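Local coordinates for dihydroorotase (Agrobacterium tumefaciens, PDB 2OGJ), which deacetylates acetyl-(R)-mandelate in vitro as an ester hydrolase of the amidohydrolase superfamily, with a binuclear zinc site in a TIM barrel, at the interface of chains A and B. Coordinates in Å, arbitrary orientation; residue numbers count along the deposited sequence, not the author numbering. Chains: chain A/B, Dihydroorotase.

Contact 1 and contact 2 are neighbouring patches of one two-fold symmetric interface between chains A and B, with the centres of their C-alpha atoms about 13 Å apart. They share A:Ile138 and B:Val141, both in the loop after the strand that spans 128-132 in chain A, so the patches form a continuous surface. Contact 1 lies off the axis and is dominated by charged side chains; its twin repeats it with the chains exchanged. Contact 2 straddles the axis, where A:Ile138 faces B:Ile138 and A:Val141 faces B:Val141. This fits a dimeric unit within the deposited six-chain assembly, although the structure alone does not prove that unit in solution.

Contact 1: the interface of chains A and B. Residues chain A 111-112, 137-138, 153-154, 156, 159; chain B 141-142, 145-146, 150.
B:Arg145 loses 109 Å² to chain A, the most in this patch. A bend at chi3 (-69°) turns its guanidinium toward A:Glu111, which it meets tip to tip. Both terminal nitrogens grip one carboxylate oxygen: NH1 lies 3.0 Å from A:Glu111 OE2 and NH2 3.2 Å from the same atom. That oxygen lies in the guanidinium plane, while the carboxylate is turned 72° from it; B:Arg145 NH2 meets OE2 on its syn lone pair, whereas NH1 comes from above the carboxylate plane. The anti lone pair of A:Glu111 OE2 takes the hydroxyl OG of A:Ser137 at 2.7 Å, so three donors hold OE2 and should limit the carboxylate's rotation. That hydroxyl has one hydrogen to share with a second hydrogen bond, to A:Asp154 O from above the carbonyl plane.

A:Arg159 stacks on B:Arg145 with guanidinium planes 13° apart, slid so that each covers the other chain's CD methylene. The like charges are probably offset by A:Asp156, whose OD2 is 2.8 Å from A:Arg159 NH1 and 3.6 Å from B:Arg145 NH1, a looser salt bridge. A:Asp156 OD1 also accepts A:Arg159 N.

B:Val146, burying 60 Å², supplies the apolar part. Its CB and both methyls crowd round A:Ile138 CG2, with CG1 3.6 Å from that methyl, the side chains crossing at about a right angle. A:Ala112 CB meets B:Ala142 CB at 3.8 Å. A:Lys153 slides antiparallel past B:Arg150, NZ 3.7 Å from NH2: no bond and probably repulsive, perhaps eased by the nearby, non-contacting A:Asp154 carboxylate. By holding a loop arginine in an acidic site built by A:Glu111 and A:Asp156, the patch probably helps set the subunits' register, if this pairing is biological.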
ATOM      1  N   GLU A 111      18.739  13.421   3.530  1.00 40.35           N
ATOM      2  CA  GLU A 111      20.101  12.928   3.628  1.00 41.23           C
ATOM      3  C   GLU A 111      20.633  12.548   2.245  1.00 39.95           C
ATOM      4  O   GLU A 111      21.830  12.600   2.004  1.00 39.29           O
ATOM      5  CB  GLU A 111      20.201  11.746   4.614  1.00 40.35           C
ATOM      6  CG  GLU A 111      19.189  10.609   4.443  1.00 41.28           C
ATOM      7  CD  GLU A 111      19.457   9.721   3.226  1.00 41.61           C
ATOM      8  OE1 GLU A 111      20.641   9.428   2.946  1.00 42.33           O
ATOM      9  OE2 GLU A 111      18.483   9.296   2.560  1.00 40.83           O
ATOM     10  N   ALA A 112      19.739  12.199   1.328  1.00 40.92           N
ATOM     11  CA  ALA A 112      20.136  11.804  -0.020  1.00 42.62           C
ATOM     12  C   ALA A 112      21.010  12.834  -0.767  1.00 42.15           C
ATOM     13  O   ALA A 112      22.111  12.500  -1.220  1.00 42.62           O
ATOM     14  CB  ALA A 112      18.890  11.457  -0.864  1.00 42.06           C
ATOM     15  N   SER A 137      14.016  11.284   3.042  1.00 43.77           N
ATOM     16  CA  SER A 137      15.259  11.206   2.288  1.00 41.66           C
ATOM     17  C   SER A 137      15.339  12.062   1.016  1.00 40.00           C
ATOM     18  O   SER A 137      16.318  12.774   0.796  1.00 38.87           O
ATOM     19  CB  SER A 137      15.543   9.744   1.927  1.00 41.07           C
ATOM     20  OG  SER A 137      15.859   8.984   3.073  1.00 43.83           O
ATOM     21  N   ILE A 138      14.318  11.981   0.178  1.00 39.16           N
ATOM     22  CA  ILE A 138      14.323  12.724  -1.075  1.00 39.34           C
ATOM     23  C   ILE A 138      14.035  14.233  -0.979  1.00 39.65           C
ATOM     24  O   ILE A 138      13.951  14.917  -1.995  1.00 39.78           O
ATOM     25  CB  ILE A 138      13.337  12.093  -2.107  1.00 39.21           C
ATOM     26  CG1 ILE A 138      11.888  12.383  -1.718  1.00 35.99           C
ATOM     27  CG2 ILE A 138      13.574  10.585  -2.198  1.00 39.71           C
ATOM     28  CD1 ILE A 138      10.871  11.986  -2.811  1.00 32.76           C
ATOM     29  N   LYS A 153       9.966   3.848   4.484  1.00 52.49           N
ATOM     30  CA  LYS A 153      11.100   3.591   3.611  1.00 55.45           C
ATOM     31  C   LYS A 153      11.712   4.962   3.270  1.00 55.26           C
ATOM     32  O   LYS A 153      12.875   5.064   2.878  1.00 55.68           O
ATOM     33  CB  LYS A 153      10.681   2.826   2.343  1.00 57.50           C
ATOM     34  CG  LYS A 153       9.978   1.488   2.628  1.00 60.87           C
ATOM     35  CD  LYS A 153      10.134   0.435   1.500  1.00 63.57           C
ATOM     36  CE  LYS A 153       9.601   0.874   0.117  1.00 65.98           C
ATOM     37  NZ  LYS A 153       8.123   1.086   0.085  1.00 65.37           N
ATOM     38  N   ASP A 154      10.920   6.016   3.452  1.00 54.72           N
ATOM     39  CA  ASP A 154      11.369   7.376   3.190  1.00 54.14           C
ATOM     40  C   ASP A 154      12.259   7.901   4.318  1.00 53.98           C
ATOM     41  O   ASP A 154      12.940   8.907   4.144  1.00 54.12           O
ATOM     42  CB  ASP A 154      10.176   8.319   3.038  1.00 55.65           C
ATOM     43  CG  ASP A 154       9.379   8.063   1.786  1.00 57.76           C
ATOM     44  OD1 ASP A 154       9.938   8.253   0.684  1.00 61.55           O
ATOM     45  OD2 ASP A 154       8.194   7.678   1.899  1.00 60.12           O
ATOM     46  N   ASP A 156      15.468   7.272   6.837  1.00 53.26           N
ATOM     47  CA  ASP A 156      16.660   6.466   7.074  1.00 53.24           C
ATOM     48  C   ASP A 156      17.446   7.063   8.229  1.00 53.87           C
ATOM     49  O   ASP A 156      18.333   7.895   8.031  1.00 54.91           O
ATOM     50  CB  ASP A 156      17.525   6.440   5.825  1.00 53.40           C
ATOM     51  CG  ASP A 156      18.541   5.310   5.841  1.00 53.65           C
ATOM     52  OD1 ASP A 156      19.253   5.155   6.871  1.00 51.68           O
ATOM     53  OD2 ASP A 156      18.619   4.590   4.808  1.00 52.39           O
ATOM     54  N   ARG A 159      21.343   6.934   8.083  1.00 52.19           N
ATOM     55  CA  ARG A 159      21.893   7.891   7.141  1.00 48.61           C
ATOM     56  C   ARG A 159      21.694   9.339   7.625  1.00 45.93           C
ATOM     57  O   ARG A 159      22.530  10.207   7.362  1.00 43.73           O
ATOM     58  CB  ARG A 159      21.288   7.665   5.760  1.00 47.86           C
ATOM     59  CG  ARG A 159      21.885   6.462   5.045  1.00 49.63           C
ATOM     60  CD  ARG A 159      21.445   6.404   3.591  1.00 53.49           C
ATOM     61  NE  ARG A 159      22.107   5.343   2.821  1.00 57.16           N
ATOM     62  CZ  ARG A 159      21.908   4.034   2.995  1.00 59.22           C
ATOM     63  NH1 ARG A 159      21.055   3.597   3.926  1.00 60.13           N
ATOM     64  NH2 ARG A 159      22.561   3.156   2.236  1.00 57.27           N
TER
ATOM     65  N   VAL B 141      17.484  10.524  -7.085  1.00 41.08           N
ATOM     66  CA  VAL B 141      17.940  11.310  -5.933  1.00 41.89           C
ATOM     67  C   VAL B 141      18.466  10.311  -4.910  1.00 42.21           C
ATOM     68  O   VAL B 141      19.627  10.352  -4.551  1.00 41.77           O
ATOM     69  CB  VAL B 141      16.780  12.137  -5.272  1.00 41.88           C
ATOM     70  CG1 VAL B 141      17.333  13.292  -4.469  1.00 40.50           C
ATOM     71  CG2 VAL B 141      15.860  12.670  -6.315  1.00 43.66           C
ATOM     72  N   ALA B 142      17.608   9.399  -4.467  1.00 44.26           N
ATOM     73  CA  ALA B 142      17.984   8.376  -3.487  1.00 47.42           C
ATOM     74  C   ALA B 142      17.905   7.014  -4.178  1.00 48.29           C
ATOM     75  O   ALA B 142      17.119   6.151  -3.791  1.00 47.75           O
ATOM     76  CB  ALA B 142      17.025   8.427  -2.277  1.00 48.16           C
ATOM     77  N   ARG B 145      16.812   3.167  -3.107  1.00 48.59           N
ATOM     78  CA  ARG B 145      16.230   3.282  -1.784  1.00 48.70           C
ATOM     79  C   ARG B 145      14.786   3.841  -1.850  1.00 49.92           C
ATOM     80  O   ARG B 145      13.869   3.298  -1.222  1.00 49.35           O
ATOM     81  CB  ARG B 145      17.163   4.130  -0.936  1.00 47.12           C
ATOM     82  CG  ARG B 145      18.565   3.517  -0.923  1.00 48.36           C
ATOM     83  CD  ARG B 145      19.465   4.128   0.119  1.00 48.87           C
ATOM     84  NE  ARG B 145      19.798   5.501  -0.215  1.00 52.57           N
ATOM     85  CZ  ARG B 145      19.491   6.554   0.533  1.00 54.29           C
ATOM     86  NH1 ARG B 145      18.831   6.412   1.682  1.00 53.61           N
ATOM     87  NH2 ARG B 145      19.862   7.757   0.122  1.00 57.14           N
ATOM     88  N   VAL B 146      14.577   4.911  -2.616  1.00 50.54           N
ATOM     89  CA  VAL B 146      13.239   5.479  -2.778  1.00 49.98           C
ATOM     90  C   VAL B 146      12.922   5.381  -4.257  1.00 49.90           C
ATOM     91  O   VAL B 146      13.148   6.316  -5.004  1.00 48.93           O
ATOM     92  CB  VAL B 146      13.155   6.972  -2.350  1.00 48.71           C
ATOM     93  CG1 VAL B 146      11.732   7.496  -2.582  1.00 45.71           C
ATOM     94  CG2 VAL B 146      13.554   7.122  -0.885  1.00 47.28           C
ATOM     95  N   ARG B 150       7.348   4.289  -8.678  1.00 52.44           N
ATOM     96  CA  ARG B 150       6.472   3.570  -7.760  1.00 54.27           C
ATOM     97  C   ARG B 150       5.107   3.323  -8.382  1.00 54.95           C
ATOM     98  O   ARG B 150       4.718   2.187  -8.628  1.00 55.08           O
ATOM     99  CB  ARG B 150       6.294   4.372  -6.464  1.00 55.40           C
ATOM    100  CG  ARG B 150       7.488   4.340  -5.520  1.00 58.35           C
ATOM    101  CD  ARG B 150       7.504   5.574  -4.625  1.00 63.80           C
ATOM    102  NE  ARG B 150       8.214   5.347  -3.367  1.00 67.40           N
ATOM    103  CZ  ARG B 150       7.717   4.672  -2.331  1.00 69.22           C
ATOM    104  NH1 ARG B 150       6.492   4.156  -2.394  1.00 69.70           N
ATOM    105  NH2 ARG B 150       8.453   4.498  -1.236  1.00 70.20           N
TER

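Contact 2: the interface of chains A and B. Residues chain A 81, 83-86, 113, 138, 141; chain B 81, 83-85, 112-113, 115-116, 120, 138, 141.
Hydrogen bonding across this patch runs from a side-chain amide to the opposing backbone. A:Asn113 ND2 donates to B:Gly84 O at 3.1 Å, nearly in its own amide plane, with 156° at the hydrogen; the donor stands above the B:Gly84 carbonyl plane, not on a lone pair. A:Trp81 helps orient that amide: its NE1 donates to A:Asn113 OD1 at 3.0 Å, though the indole comes from above the carbonyl plane. The twin amide is modelled the other way round. B:Asn113 has chi2 169° against 5° in chain A, which puts OD1 3.4 Å from the carbonyl A:Gly84 O and ND2 at the edge of the B:Trp81 ring; a flipped assignment would probably restore the symmetric bonding.

Apolar contacts line the axis. A:Val141 and B:Val141 meet tip to tip, CG1 of the first 3.6 Å from CG2 of the second, while A:Ile138 and B:Ile138 cross at about a right angle with their CD1 atoms 4.1 Å apart.

Glycine backbone against rings completes the patch. A:Gly83, burying 50 Å², sets its CA 3.6 Å from B:Gly116 CA and 3.7 Å from B:His115 CE1, and its O lies over the rim of one face of that imidazole. The B:Trp81 ring presents its edge to A:Gly83 O, as A:Trp81 does to B:Gly83 O.

In the barrel, the loop of residues 81-86 follows strand 77-78, which brings this near-axis contact close in sequence to the zinc ligands A:His77 and A:His79.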
ATOM      1  N   TRP A  81      17.317  25.312  -2.378  1.00 34.71           N
ATOM      2  CA  TRP A  81      18.014  24.163  -2.944  1.00 35.80           C
ATOM      3  C   TRP A  81      17.761  24.260  -4.451  1.00 35.77           C
ATOM      4  O   TRP A  81      17.196  23.343  -5.053  1.00 33.33           O
ATOM      5  CB  TRP A  81      17.422  22.863  -2.386  1.00 35.94           C
ATOM      6  CG  TRP A  81      18.299  21.627  -2.514  1.00 37.81           C
ATOM      7  CD1 TRP A  81      18.144  20.443  -1.839  1.00 37.77           C
ATOM      8  CD2 TRP A  81      19.413  21.431  -3.402  1.00 38.06           C
ATOM      9  NE1 TRP A  81      19.080  19.526  -2.254  1.00 36.40           N
ATOM     10  CE2 TRP A  81      19.869  20.104  -3.214  1.00 37.63           C
ATOM     11  CE3 TRP A  81      20.067  22.243  -4.340  1.00 38.86           C
ATOM     12  CZ2 TRP A  81      20.947  19.574  -3.931  1.00 38.39           C
ATOM     13  CZ3 TRP A  81      21.142  21.715  -5.052  1.00 38.03           C
ATOM     14  CH2 TRP A  81      21.567  20.392  -4.841  1.00 38.86           C
ATOM     15  N   GLY A  83      17.931  24.190  -8.346  1.00 33.27           N
ATOM     16  CA  GLY A  83      18.450  23.146  -9.205  1.00 36.43           C
ATOM     17  C   GLY A  83      18.281  21.754  -8.606  1.00 38.58           C
ATOM     18  O   GLY A  83      17.817  20.849  -9.294  1.00 39.67           O
ATOM     19  N   GLY A  84      18.659  21.576  -7.336  1.00 39.29           N
ATOM     20  CA  GLY A  84      18.534  20.277  -6.680  1.00 39.98           C
ATOM     21  C   GLY A  84      17.094  19.823  -6.527  1.00 39.26           C
ATOM     22  O   GLY A  84      16.764  18.645  -6.649  1.00 39.75           O
ATOM     23  N   THR A  85      16.227  20.780  -6.250  1.00 39.43           N
ATOM     24  CA  THR A  85      14.810  20.514  -6.111  1.00 37.98           C
ATOM     25  C   THR A  85      14.137  21.367  -7.165  1.00 38.49           C
ATOM     26  O   THR A  85      14.770  22.234  -7.756  1.00 40.23           O
ATOM     27  CB  THR A  85      14.275  20.970  -4.758  1.00 36.91           C
ATOM     28  OG1 THR A  85      14.349  22.399  -4.693  1.00 33.63           O
ATOM     29  CG2 THR A  85      15.077  20.330  -3.609  1.00 32.33           C
ATOM     30  N   ASP A  86      12.853  21.142  -7.386  1.00 37.98           N
ATOM     31  CA  ASP A  86      12.108  21.889  -8.383  1.00 38.83           C
ATOM     32  C   ASP A  86      11.509  23.206  -7.886  1.00 39.34           C
ATOM     33  O   ASP A  86      11.433  24.195  -8.623  1.00 39.28           O
ATOM     34  CB  ASP A  86      10.983  20.999  -8.914  1.00 40.44           C
ATOM     35  CG  ASP A  86       9.874  20.733  -7.862  1.00 42.88           C
ATOM     36  OD1 ASP A  86      10.138  20.674  -6.632  1.00 39.40           O
ATOM     37  OD2 ASP A  86       8.710  20.553  -8.279  1.00 47.13           O
ATOM     38  N   ASN A 113      20.537  14.068  -0.916  1.00 40.59           N
ATOM     39  CA  ASN A 113      21.347  15.052  -1.625  1.00 38.20           C
ATOM     40  C   ASN A 113      21.751  16.293  -0.853  1.00 37.19           C
ATOM     41  O   ASN A 113      21.847  17.363  -1.437  1.00 36.33           O
ATOM     42  CB  ASN A 113      20.696  15.469  -2.963  1.00 37.31           C
ATOM     43  CG  ASN A 113      19.384  16.226  -2.799  1.00 37.06           C
ATOM     44  OD1 ASN A 113      18.954  16.558  -1.690  1.00 38.53           O
ATOM     45  ND2 ASN A 113      18.741  16.512  -3.925  1.00 35.29           N
ATOM     46  N   ILE A 138      14.318  11.981   0.178  1.00 39.16           N
ATOM     47  CA  ILE A 138      14.323  12.724  -1.075  1.00 39.34           C
ATOM     48  C   ILE A 138      14.035  14.233  -0.979  1.00 39.65           C
ATOM     49  O   ILE A 138      13.951  14.917  -1.995  1.00 39.78           O
ATOM     50  CB  ILE A 138      13.337  12.093  -2.107  1.00 39.21           C
ATOM     51  CG1 ILE A 138      11.888  12.383  -1.718  1.00 35.99           C
ATOM     52  CG2 ILE A 138      13.574  10.585  -2.198  1.00 39.71           C
ATOM     53  CD1 ILE A 138      10.871  11.986  -2.811  1.00 32.76           C
ATOM     54  N   VAL A 141      12.483  17.422  -3.937  1.00 38.35           N
ATOM     55  CA  VAL A 141      12.795  17.382  -5.361  1.00 39.07           C
ATOM     56  C   VAL A 141      11.573  17.691  -6.195  1.00 38.83           C
ATOM     57  O   VAL A 141      11.615  18.576  -7.040  1.00 40.26           O
ATOM     58  CB  VAL A 141      13.313  16.013  -5.832  1.00 39.59           C
ATOM     59  CG1 VAL A 141      14.751  16.124  -6.211  1.00 40.17           C
ATOM     60  CG2 VAL A 141      13.118  14.965  -4.758  1.00 38.81           C
TER
ATOM     61  N   TRP B  81      25.360  14.166 -12.220  1.00 43.77           N
ATOM     62  CA  TRP B  81      24.304  14.807 -11.421  1.00 43.88           C
ATOM     63  C   TRP B  81      24.845  14.561 -10.019  1.00 43.21           C
ATOM     64  O   TRP B  81      24.188  14.015  -9.137  1.00 40.85           O
ATOM     65  CB  TRP B  81      22.931  14.140 -11.589  1.00 38.81           C
ATOM     66  CG  TRP B  81      21.754  15.047 -11.287  1.00 35.30           C
ATOM     67  CD1 TRP B  81      20.436  14.780 -11.540  1.00 34.48           C
ATOM     68  CD2 TRP B  81      21.787  16.369 -10.712  1.00 33.09           C
ATOM     69  NE1 TRP B  81      19.641  15.848 -11.168  1.00 31.99           N
ATOM     70  CE2 TRP B  81      20.436  16.836 -10.662  1.00 30.83           C
ATOM     71  CE3 TRP B  81      22.817  17.203 -10.237  1.00 29.15           C
ATOM     72  CZ2 TRP B  81      20.091  18.099 -10.156  1.00 29.29           C
ATOM     73  CZ3 TRP B  81      22.470  18.475  -9.727  1.00 29.75           C
ATOM     74  CH2 TRP B  81      21.113  18.907  -9.696  1.00 29.71           C
ATOM     75  N   GLY B  83      25.642  16.304  -7.184  1.00 45.80           N
ATOM     76  CA  GLY B  83      25.060  16.587  -5.882  1.00 44.58           C
ATOM     77  C   GLY B  83      23.554  16.493  -5.825  1.00 43.10           C
ATOM     78  O   GLY B  83      22.969  16.466  -4.750  1.00 44.48           O
ATOM     79  N   GLY B  84      22.922  16.442  -6.990  1.00 42.40           N
ATOM     80  CA  GLY B  84      21.476  16.357  -7.035  1.00 39.43           C
ATOM     81  C   GLY B  84      20.979  14.978  -6.674  1.00 38.50           C
ATOM     82  O   GLY B  84      19.815  14.804  -6.330  1.00 38.50           O
ATOM     83  N   THR B  85      21.863  13.991  -6.767  1.00 37.57           N
ATOM     84  CA  THR B  85      21.499  12.622  -6.442  1.00 36.11           C
ATOM     85  C   THR B  85      22.589  12.070  -5.539  1.00 37.66           C
ATOM     86  O   THR B  85      23.629  12.692  -5.398  1.00 39.00           O
ATOM     87  CB  THR B  85      21.404  11.745  -7.698  1.00 31.45           C
ATOM     88  OG1 THR B  85      22.700  11.611  -8.270  1.00 29.32           O
ATOM     89  CG2 THR B  85      20.446  12.340  -8.713  1.00 26.90           C
ATOM     90  N   ALA B 112      11.539  16.661 -12.663  1.00 34.94           N
ATOM     91  CA  ALA B 112      11.624  17.440 -11.437  1.00 35.56           C
ATOM     92  C   ALA B 112      12.855  18.314 -11.273  1.00 35.91           C
ATOM     93  O   ALA B 112      12.741  19.504 -10.982  1.00 37.09           O
ATOM     94  CB  ALA B 112      11.483  16.535 -10.247  1.00 36.70           C
ATOM     95  N   ASN B 113      14.037  17.736 -11.433  1.00 35.03           N
ATOM     96  CA  ASN B 113      15.242  18.528 -11.271  1.00 33.85           C
ATOM     97  C   ASN B 113      16.230  18.445 -12.438  1.00 33.14           C
ATOM     98  O   ASN B 113      17.434  18.447 -12.221  1.00 32.14           O
ATOM     99  CB  ASN B 113      15.949  18.158  -9.960  1.00 33.30           C
ATOM    100  CG  ASN B 113      16.564  16.768  -9.984  1.00 35.14           C
ATOM    101  OD1 ASN B 113      17.335  16.404  -9.086  1.00 36.87           O
ATOM    102  ND2 ASN B 113      16.227  15.981 -11.005  1.00 34.02           N
ATOM    103  N   HIS B 115      16.793  20.740 -14.822  1.00 33.32           N
ATOM    104  CA  HIS B 115      17.495  22.015 -14.827  1.00 33.71           C
ATOM    105  C   HIS B 115      18.356  21.741 -13.612  1.00 33.47           C
ATOM    106  O   HIS B 115      18.085  20.814 -12.869  1.00 37.66           O
ATOM    107  CB  HIS B 115      16.516  23.155 -14.552  1.00 33.00           C
ATOM    108  CG  HIS B 115      15.826  23.048 -13.228  1.00 34.66           C
ATOM    109  ND1 HIS B 115      15.979  23.987 -12.228  1.00 34.08           N
ATOM    110  CD2 HIS B 115      15.018  22.088 -12.720  1.00 33.46           C
ATOM    111  CE1 HIS B 115      15.302  23.609 -11.161  1.00 33.52           C
ATOM    112  NE2 HIS B 115      14.711  22.459 -11.433  1.00 34.40           N
ATOM    113  N   GLY B 116      19.388  22.491 -13.344  1.00 33.86           N
ATOM    114  CA  GLY B 116      20.143  22.075 -12.168  1.00 35.51           C
ATOM    115  C   GLY B 116      21.141  21.018 -12.613  1.00 34.03           C
ATOM    116  O   GLY B 116      22.324  21.162 -12.358  1.00 34.99           O
ATOM    117  N   TYR B 120      24.431  22.810 -13.222  1.00 37.93           N
ATOM    118  CA  TYR B 120      25.596  22.375 -12.459  1.00 38.32           C
ATOM    119  C   TYR B 120      26.494  21.371 -13.170  1.00 38.11           C
ATOM    120  O   TYR B 120      27.714  21.355 -12.925  1.00 37.45           O
ATOM    121  CB  TYR B 120      25.172  21.762 -11.104  1.00 38.51           C
ATOM    122  CG  TYR B 120      24.376  22.679 -10.207  1.00 37.38           C
ATOM    123  CD1 TYR B 120      24.806  23.985  -9.962  1.00 37.74           C
ATOM    124  CD2 TYR B 120      23.182  22.252  -9.619  1.00 37.47           C
ATOM    125  CE1 TYR B 120      24.068  24.851  -9.164  1.00 39.97           C
ATOM    126  CE2 TYR B 120      22.423  23.115  -8.812  1.00 39.06           C
ATOM    127  CZ  TYR B 120      22.875  24.419  -8.596  1.00 41.35           C
ATOM    128  OH  TYR B 120      22.132  25.327  -7.876  1.00 41.76           O
ATOM    129  N   ILE B 138      11.237  12.117  -9.734  1.00 43.05           N
ATOM    130  CA  ILE B 138      12.331  12.308  -8.788  1.00 44.27           C
ATOM    131  C   ILE B 138      13.636  11.667  -9.223  1.00 44.38           C
ATOM    132  O   ILE B 138      14.669  11.843  -8.568  1.00 43.71           O
ATOM    133  CB  ILE B 138      11.982  11.785  -7.374  1.00 46.83           C
ATOM    134  CG1 ILE B 138      12.036  10.252  -7.341  1.00 48.11           C
ATOM    135  CG2 ILE B 138      10.601  12.289  -6.969  1.00 48.09           C
ATOM    136  CD1 ILE B 138      12.036   9.656  -5.939  1.00 43.97           C
ATOM    137  N   VAL B 141      17.484  10.524  -7.085  1.00 41.08           N
ATOM    138  CA  VAL B 141      17.940  11.310  -5.933  1.00 41.89           C
ATOM    139  C   VAL B 141      18.466  10.311  -4.910  1.00 42.21           C
ATOM    140  O   VAL B 141      19.627  10.352  -4.551  1.00 41.77           O
ATOM    141  CB  VAL B 141      16.780  12.137  -5.272  1.00 41.88           C
ATOM    142  CG1 VAL B 141      17.333  13.292  -4.469  1.00 40.50           C
ATOM    143  CG2 VAL B 141      15.860  12.670  -6.315  1.00 43.66           C
TER